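Local coordinates for uncharacterized protein (Enterococcus faecalis, PDB 3PM7) that is of unknown function but carries a PC4-like transcriptional coactivator domain, so it may bind nucleic acid as relatives of that family do, at residues A63-S66 / K67-S71. Numbering follows the deposited sequence.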
ATOM      1  N   ALA A  63       9.770   6.056   0.227  1.00 54.93           N
ATOM      2  CA  ALA A  63      10.600   6.828  -0.684  1.00 55.01           C
ATOM      3  C   ALA A  63      10.904   5.973  -1.905  1.00 56.54           C
ATOM      4  O   ALA A  63      10.837   6.456  -3.030  1.00 61.25           O
ATOM      5  CB  ALA A  63      11.884   7.287  -0.007  1.00 53.12           C
ATOM      6  N   GLU A  64      11.228   4.703  -1.676  1.00 59.47           N
ATOM      7  CA  GLU A  64      11.447   3.732  -2.758  1.00 63.11           C
ATOM      8  C   GLU A  64      10.210   3.512  -3.620  1.00 58.98           C
ATOM      9  O   GLU A  64      10.308   3.402  -4.835  1.00 64.55           O
ATOM     10  CB  GLU A  64      11.910   2.390  -2.194  1.00 68.97           C
ATOM     11  CG  GLU A  64      13.370   2.363  -1.776  1.00 78.79           C
ATOM     12  CD  GLU A  64      14.321   2.346  -2.964  1.00 87.85           C
ATOM     13  OE1 GLU A  64      13.852   2.149  -4.113  1.00 89.54           O
ATOM     14  OE2 GLU A  64      15.541   2.525  -2.743  1.00 91.28           O
ATOM     15  N   LEU A  65       9.047   3.421  -2.985  1.00 52.68           N
ATOM     16  CA  LEU A  65       7.802   3.326  -3.720  1.00 48.86           C
ATOM     17  C   LEU A  65       7.648   4.567  -4.575  1.00 51.42           C
ATOM     18  O   LEU A  65       7.198   4.506  -5.719  1.00 48.95           O
ATOM     19  CB  LEU A  65       6.622   3.214  -2.762  1.00 41.91           C
ATOM     20  CG  LEU A  65       5.262   3.187  -3.470  1.00 40.55           C
ATOM     21  CD1 LEU A  65       5.181   2.089  -4.530  1.00 38.14           C
ATOM     22  CD2 LEU A  65       4.149   3.018  -2.450  1.00 38.58           C
ATOM     23  N   SER A  66       8.042   5.700  -4.008  1.00 51.04           N
ATOM     24  CA  SER A  66       7.856   6.997  -4.650  1.00 53.68           C
ATOM     25  C   SER A  66       8.836   7.225  -5.813  1.00 52.24           C
ATOM     26  O   SER A  66       8.453   7.732  -6.865  1.00 49.80           O
ATOM     27  CB  SER A  66       7.978   8.109  -3.600  1.00 60.37           C
ATOM     28  OG  SER A  66       7.242   9.249  -3.988  1.00 64.98           O
ATOM     29  N   LYS A  67      10.096   6.839  -5.625  1.00 55.27           N
ATOM     30  CA  LYS A  67      11.079   6.873  -6.703  1.00 61.13           C
ATOM     31  C   LYS A  67      10.656   5.964  -7.862  1.00 64.00           C
ATOM     32  O   LYS A  67      10.878   6.281  -9.032  1.00 68.23           O
ATOM     33  CB  LYS A  67      12.454   6.444  -6.182  1.00 70.27           C
ATOM     34  CG  LYS A  67      13.476   6.153  -7.288  1.00 77.82           C
ATOM     35  CD  LYS A  67      14.850   5.785  -6.721  1.00 82.50           C
ATOM     36  CE  LYS A  67      14.921   4.316  -6.311  1.00 83.67           C
ATOM     37  NZ  LYS A  67      14.903   3.387  -7.488  1.00 84.17           N
ATOM     38  N   THR A  68      10.041   4.837  -7.523  1.00 57.63           N
ATOM     39  CA  THR A  68       9.556   3.880  -8.509  1.00 54.07           C
ATOM     40  C   THR A  68       8.382   4.434  -9.305  1.00 53.87           C
ATOM     41  O   THR A  68       8.378   4.417 -10.545  1.00 51.66           O
ATOM     42  CB  THR A  68       9.124   2.580  -7.823  1.00 50.25           C
ATOM     43  OG1 THR A  68      10.276   1.952  -7.244  1.00 51.85           O
ATOM     44  CG2 THR A  68       8.451   1.629  -8.806  1.00 44.45           C
ATOM     45  N   ILE A  69       7.384   4.934  -8.587  1.00 51.16           N
ATOM     46  CA  ILE A  69       6.194   5.469  -9.232  1.00 55.71           C
ATOM     47  C   ILE A  69       6.526   6.650 -10.152  1.00 60.71           C
ATOM     48  O   ILE A  69       5.917   6.811 -11.214  1.00 58.11           O
ATOM     49  CB  ILE A  69       5.115   5.830  -8.195  1.00 56.00           C
ATOM     50  CG1 ILE A  69       4.446   4.546  -7.702  1.00 56.74           C
ATOM     51  CG2 ILE A  69       4.101   6.788  -8.783  1.00 58.38           C
ATOM     52  CD1 ILE A  69       3.189   4.760  -6.901  1.00 58.05           C
ATOM     53  N   LYS A  70       7.514   7.449  -9.754  1.00 62.32           N
ATOM     54  CA  LYS A  70       7.966   8.583 -10.557  1.00 69.04           C
ATOM     55  C   LYS A  70       8.639   8.155 -11.859  1.00 69.53           C
ATOM     56  O   LYS A  70       8.251   8.594 -12.945  1.00 64.38           O
ATOM     57  CB  LYS A  70       8.919   9.460  -9.737  1.00 76.38           C
ATOM     58  CG  LYS A  70       9.772  10.424 -10.553  1.00 80.67           C
ATOM     59  CD  LYS A  70      10.686  11.229  -9.637  1.00 85.02           C
ATOM     60  CE  LYS A  70      11.670  12.073 -10.430  1.00 89.20           C
ATOM     61  NZ  LYS A  70      12.425  12.988  -9.524  1.00 90.36           N
ATOM     62  N   SER A  71       9.661   7.314 -11.745  1.00 74.77           N
ATOM     63  CA  SER A  71      10.396   6.832 -12.911  1.00 79.04           C
ATOM     64  C   SER A  71       9.494   5.988 -13.793  1.00 78.23           C
ATOM     65  O   SER A  71       9.761   5.782 -14.974  1.00 82.30           O
ATOM     66  CB  SER A  71      11.593   5.990 -12.473  1.00 82.68           C
ATOM     67  OG  SER A  71      11.163   4.758 -11.919  1.00 81.35           O
TER
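Four successive backbone bonds, each from the N-H of residue i+4 to the C=O of residue i (Lys67 N to Ala63 O, Thr68 N to Glu64 O, Ile69 N to Leu65 O and Lys70 N to Ser66 O), join 63-66 to 67-71 as unbroken alpha-helix. The shortest of them, Lys67 N to Ala63 O, measures 2.7 Å, with an N-H...O angle of 163°. Glu64 O is gripped twice, because Thr68 OG1 also donates to it at 2.8 Å. The two donors arrive from opposite faces of the carbonyl plane, and a chi1 of -66° sets the hydroxyl beside the backbone N of Thr68, turning it back over the preceding turn. It gives the hydroxyl proton of this buried threonine an acceptor within its own helix. On the more exposed flank, Glu64 and Lys67 run side by side. Lys67 bends at chi3 and chi4, bringing its CE to 3.3 Å from Glu64 OE1 while its NZ stays 3.7 Å from that oxygen, a long salt bridge. Leu65 and Ile69 lie on the buried flank, one turn apart and pointing the same way, with Leu65 CD1 4.1 Å from Ile69 CG1. Leu65 packs on Leu27, Thr68 on Ala14 and Ile69 on Ile69, all three partners belonging to the second subunit. Such a division into a charged flank and an apolar one marks an amphipathic C-terminal helix, here following a four-stranded antiparallel sheet and packing at the dimer interface.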